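Local coordinates for protein Endonuclease/exonuclease/phosphatase (Beutenbergia cavernae DSM 12333, PDB 4RUW) that belongs to the endonuclease/exonuclease/phosphatase family, with a zinc-carrying DNase I-like part followed by an Ig-like domain, its precise function not being established, at residues A[333-338]-A[355-360]; A[359-364]-A[411-416]. All coordinates share one frame; numbering follows the deposited sequence. Where two conformers were deposited one is given.

Contact 1: residues A[333-338]-A[355-360]; sequences APVAAR and ASRPGR
Two residues, Val335 and Ala336, stand opposite the single Ala355, and this classic beta bulge is the feature that marks the contact. Two successive amides share one acceptor. Val335 N donates to Ala355 O at 2.8 Å, while Ala336 N reaches that oxygen only weakly, at 3.3 Å. In return Ala355 N donates to Ala336 O over 2.9 Å, with a nearly straight N-H...O angle of 170°. Pro334 CA also lies 3.4 Å from Ala355 O, a CA-H...O contact. Ala336 CB packs on Ala355 CB at 4.0 Å. Val335 has two conformers, so its side-chain packing is tentative. In the conformer given, CG2 stands 3.8 Å from Ala355 CB. CG1 is anti to the carbonyl carbon (chi1 -57°) and sits over the centre of one face of the Arg357 guanidinium, 3.5 Å above the plane. The Arg357 chain is extended from CG to NE. Further along strand 334-342, Arg338 forms a salt bridge with Glu436. The chemistry implies that, at this end of the hairpin, the outer strand 334-342 is pinned to strand 349-356 by three backbone bonds, one of them weak, with the bulge taking up one extra residue.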
loop_
_atom_site.group_PDB
_atom_site.type_symbol
_atom_site.label_atom_id
_atom_site.label_comp_id
_atom_site.label_asym_id
_atom_site.label_seq_id
_atom_site.Cartn_x
_atom_site.Cartn_y
_atom_site.Cartn_z
ATOM N N ALA A 333 12.016 9.516 -15.926
ATOM C CA ALA A 333 12.402 8.138 -15.812
ATOM C C ALA A 333 13.606 8.042 -14.889
ATOM O O ALA A 333 14.621 8.698 -15.070
ATOM C CB ALA A 333 12.756 7.572 -17.179
ATOM N N PRO A 334 13.472 7.234 -13.870
ATOM C CA PRO A 334 14.606 7.018 -13.016
ATOM C C PRO A 334 15.745 6.500 -13.873
ATOM O O PRO A 334 15.661 5.654 -14.722
ATOM C CB PRO A 334 14.124 5.954 -12.060
ATOM C CG PRO A 334 12.662 6.112 -12.047
ATOM C CD PRO A 334 12.257 6.571 -13.364
ATOM N N VAL A 335 16.963 6.851 -13.530
ATOM C CA VAL A 335 18.127 6.225 -14.099
ATOM C C VAL A 335 18.691 5.157 -13.198
ATOM O O VAL A 335 19.411 4.331 -13.654
ATOM C CB VAL A 335 19.196 7.230 -14.542
ATOM C CG1 VAL A 335 18.597 8.195 -15.545
ATOM C CG2 VAL A 335 19.774 8.021 -13.426
ATOM N N ALA A 336 18.437 5.256 -11.904
ATOM C CA ALA A 336 18.843 4.227 -10.957
ATOM C C ALA A 336 17.836 4.167 -9.818
ATOM O O ALA A 336 17.270 5.185 -9.426
ATOM C CB ALA A 336 20.250 4.505 -10.419
ATOM N N ALA A 337 17.606 2.968 -9.308
ATOM C CA ALA A 337 16.783 2.778 -8.124
ATOM C C ALA A 337 17.326 1.576 -7.377
ATOM O O ALA A 337 17.396 0.476 -7.935
ATOM C CB ALA A 337 15.319 2.562 -8.509
ATOM N N ARG A 338 17.735 1.780 -6.128
ATOM C CA ARG A 338 18.311 0.700 -5.345
ATOM C C ARG A 338 17.820 0.739 -3.907
ATOM O O ARG A 338 17.696 1.806 -3.300
ATOM C CB ARG A 338 19.841 0.760 -5.376
ATOM C CG ARG A 338 20.510 -0.407 -4.647
ATOM C CD ARG A 338 21.973 -0.552 -5.034
ATOM N NE ARG A 338 22.117 -0.879 -6.447
ATOM C CZ ARG A 338 22.176 -2.117 -6.926
ATOM N NH1 ARG A 338 22.300 -2.317 -8.226
ATOM N NH2 ARG A 338 22.111 -3.155 -6.102
ATOM N N ALA A 355 17.837 7.870 -8.489
ATOM C CA ALA A 355 18.508 8.894 -9.283
ATOM C C ALA A 355 17.661 9.157 -10.519
ATOM O O ALA A 355 17.181 8.221 -11.155
ATOM C CB ALA A 355 19.918 8.439 -9.691
ATOM N N SER A 356 17.471 10.424 -10.863
ATOM C CA SER A 356 16.727 10.759 -12.071
ATOM C C SER A 356 17.311 11.987 -12.757
ATOM O O SER A 356 18.135 12.694 -12.184
ATOM C CB SER A 356 15.244 10.969 -11.759
ATOM O OG SER A 356 15.053 12.042 -10.854
ATOM N N ARG A 357 16.895 12.227 -13.996
ATOM C CA ARG A 357 17.339 13.404 -14.734
ATOM C C ARG A 357 16.478 14.609 -14.361
ATOM O O ARG A 357 15.292 14.460 -14.073
ATOM C CB ARG A 357 17.251 13.153 -16.243
ATOM C CG ARG A 357 18.102 11.996 -16.748
ATOM C CD ARG A 357 17.959 11.844 -18.259
ATOM N NE ARG A 357 18.638 10.657 -18.767
ATOM C CZ ARG A 357 18.077 9.454 -18.846
ATOM N NH1 ARG A 357 16.828 9.277 -18.441
ATOM N NH2 ARG A 357 18.767 8.427 -19.323
ATOM N N PRO A 358 17.078 15.808 -14.341
ATOM C CA PRO A 358 18.504 16.063 -14.546
ATOM C C PRO A 358 19.252 16.193 -13.223
ATOM O O PRO A 358 19.075 17.178 -12.505
ATOM C CB PRO A 358 18.516 17.416 -15.277
ATOM C CG PRO A 358 17.085 17.957 -15.185
ATOM C CD PRO A 358 16.327 17.068 -14.249
ATOM N N GLY A 359 20.076 15.200 -12.908
ATOM C CA GLY A 359 20.952 15.266 -11.754
ATOM C C GLY A 359 20.250 15.349 -10.413
ATOM O O GLY A 359 20.721 16.041 -9.512
ATOM N N ARG A 360 19.130 14.649 -10.269
ATOM C CA ARG A 360 18.436 14.618 -8.989
ATOM C C ARG A 360 18.673 13.300 -8.260
ATOM O O ARG A 360 18.676 12.230 -8.866
ATOM C CB ARG A 360 16.938 14.872 -9.163
ATOM C CG ARG A 360 16.204 15.050 -7.847
ATOM C CD ARG A 360 14.793 15.581 -8.051
ATOM N NE ARG A 360 14.716 17.036 -7.959
ATOM C CZ ARG A 360 13.574 17.714 -7.889
ATOM N NH1 ARG A 360 13.583 19.038 -7.805
ATOM N NH2 ARG A 360 12.417 17.064 -7.898
#

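Contact 2: residues A[359-364]-A[411-416]; sequences GRLRLS and GALPPG
Gly411 N donates to Gly359 O at 2.8 Å, the one direct hydrogen bond between 359-364 and 411-416. Its N-H...O angle is 154°. The carbonyl of Gly411 comes close to the same oxygen: Gly359 O and Gly411 O are 3.0 Å apart, and both are acceptors. A water gives Gly411 O a donor. It donates to Gly411 O at 3.1 Å and to Arg360 O at 3.0 Å, so it links the two backbones a second time. Gly359 has positive phi and belongs to a G1 beta bulge, in which it and Arg360 pair with the single Ser356. Gly411 is almost fully extended.

Leu361 supplies the apolar half. Its CG is anti to the carbonyl carbon, beside the backbone N (chi1 -66°). CG lies 3.6 Å from Gly411 O, and the CD1 branch rests against the same peptide, 3.7 Å from Gly411 C. With no side chain on Gly411, the leucine can lie directly on the backbone. The CD2 branch turns to Leu413 and meets its CD2 at 3.8 Å.

Leu361 is buried on the four-stranded sheet, where it also touches Ala355 of strand 349-356 and Trp409 of strand 405-410. Leu413 carries the packing across to Leu383 of strand 378-384, in the second sheet. The pair therefore packs between the two sheets of the Ig-like domain, at the mouth of the loop from strand 405-410 to strand 418-424.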
loop_
_atom_site.group_PDB
_atom_site.type_symbol
_atom_site.label_atom_id
_atom_site.label_comp_id
_atom_site.label_asym_id
_atom_site.label_seq_id
_atom_site.Cartn_x
_atom_site.Cartn_y
_atom_site.Cartn_z
ATOM N N GLY A 359 20.076 15.200 -12.908
ATOM C CA GLY A 359 20.952 15.266 -11.754
ATOM C C GLY A 359 20.250 15.349 -10.413
ATOM O O GLY A 359 20.721 16.041 -9.512
ATOM N N ARG A 360 19.130 14.649 -10.269
ATOM C CA ARG A 360 18.436 14.618 -8.989
ATOM C C ARG A 360 18.673 13.300 -8.260
ATOM O O ARG A 360 18.676 12.230 -8.866
ATOM C CB ARG A 360 16.938 14.872 -9.163
ATOM C CG ARG A 360 16.204 15.050 -7.847
ATOM C CD ARG A 360 14.793 15.581 -8.051
ATOM N NE ARG A 360 14.716 17.036 -7.959
ATOM C CZ ARG A 360 13.574 17.714 -7.889
ATOM N NH1 ARG A 360 13.583 19.038 -7.805
ATOM N NH2 ARG A 360 12.417 17.064 -7.898
ATOM N N LEU A 361 18.886 13.395 -6.954
ATOM C CA LEU A 361 19.038 12.219 -6.118
ATOM C C LEU A 361 18.032 12.295 -4.980
ATOM O O LEU A 361 17.757 13.376 -4.449
ATOM C CB LEU A 361 20.455 12.144 -5.548
ATOM C CG LEU A 361 21.558 11.916 -6.580
ATOM C CD1 LEU A 361 22.939 12.115 -5.963
ATOM C CD2 LEU A 361 21.431 10.533 -7.183
ATOM N N ARG A 362 17.473 11.144 -4.616
ATOM C CA ARG A 362 16.555 11.043 -3.493
ATOM C C ARG A 362 16.934 9.841 -2.648
ATOM O O ARG A 362 17.167 8.755 -3.178
ATOM C CB ARG A 362 15.103 10.898 -3.969
ATOM C CG ARG A 362 14.093 10.752 -2.821
ATOM C CD ARG A 362 12.683 10.524 -3.338
ATOM N NE ARG A 362 12.593 9.271 -4.084
ATOM C CZ ARG A 362 11.606 8.960 -4.918
ATOM N NH1 ARG A 362 10.612 9.810 -5.114
ATOM N NH2 ARG A 362 11.616 7.802 -5.565
ATOM N N LEU A 363 16.989 10.041 -1.335
ATOM C CA LEU A 363 17.241 8.960 -0.397
ATOM C C LEU A 363 16.103 8.927 0.612
ATOM O O LEU A 363 15.860 9.919 1.310
ATOM C CB LEU A 363 18.573 9.205 0.308
ATOM C CG LEU A 363 19.320 8.106 1.052
ATOM C CD1 LEU A 363 19.298 6.816 0.266
ATOM C CD2 LEU A 363 20.758 8.542 1.298
ATOM N N SER A 364 15.386 7.805 0.654
ATOM C CA SER A 364 14.329 7.581 1.629
ATOM C C SER A 364 14.808 6.520 2.618
ATOM O O SER A 364 15.145 5.401 2.219
ATOM C CB SER A 364 13.051 7.110 0.933
ATOM O OG SER A 364 12.066 6.723 1.883
ATOM N N GLY A 411 22.719 16.246 -7.568
ATOM C CA GLY A 411 24.015 15.604 -7.634
ATOM C C GLY A 411 24.001 14.464 -8.630
ATOM O O GLY A 411 22.941 14.042 -9.090
ATOM N N ALA A 412 25.185 13.976 -8.974
ATOM C CA ALA A 412 25.302 12.825 -9.857
ATOM C C ALA A 412 26.069 11.727 -9.143
ATOM O O ALA A 412 26.988 12.006 -8.379
ATOM C CB ALA A 412 26.008 13.214 -11.151
ATOM N N LEU A 413 25.680 10.480 -9.382
ATOM C CA LEU A 413 26.409 9.349 -8.829
ATOM C C LEU A 413 27.737 9.196 -9.561
ATOM O O LEU A 413 27.756 8.978 -10.771
ATOM C CB LEU A 413 25.586 8.067 -8.969
ATOM C CG LEU A 413 24.214 8.071 -8.291
ATOM C CD1 LEU A 413 23.434 6.812 -8.650
ATOM C CD2 LEU A 413 24.364 8.211 -6.783
ATOM N N PRO A 414 28.854 9.317 -8.827
ATOM C CA PRO A 414 30.176 9.117 -9.426
ATOM C C PRO A 414 30.441 7.635 -9.648
ATOM O O PRO A 414 29.836 6.803 -8.971
ATOM C CB PRO A 414 31.123 9.658 -8.354
ATOM C CG PRO A 414 30.400 9.424 -7.075
ATOM C CD PRO A 414 28.940 9.635 -7.390
ATOM N N PRO A 415 31.329 7.302 -10.595
ATOM C CA PRO A 415 31.682 5.898 -10.829
ATOM C C PRO A 415 32.264 5.261 -9.571
ATOM O O PRO A 415 33.094 5.872 -8.899
ATOM C CB PRO A 415 32.751 5.987 -11.923
ATOM C CG PRO A 415 32.454 7.262 -12.631
ATOM C CD PRO A 415 31.974 8.203 -11.566
ATOM N N GLY A 416 31.816 4.053 -9.248
ATOM C CA GLY A 416 32.317 3.345 -8.083
ATOM C C GLY A 416 31.601 3.698 -6.791
ATOM O O GLY A 416 32.005 3.258 -5.715
HETATM O O HOH W 1 21.169 11.918 -10.514
#

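In the fold
Contacts 1 and 2 lie close together in the Ig-like domain, their centres about 7 Å apart. Strands 334-342, 349-356, 360-367 and 405-410 follow in that order across one antiparallel sheet. Contact 1 comes first along the chain and joins the first two. Contact 2 begins where its second segment ends, and pairs the start of strand 360-367 with the loop that leaves strand 405-410. Gly359 and Arg360 belong to both contacts, at the turn between 349-356 and 360-367. Ala355 links them through packing: its CB lies 3.6 Å from Leu361 CD2. Both lie at the same end of this sheet. The zinc site belongs to the DNase I-like part, and neither contact includes a zinc ligand.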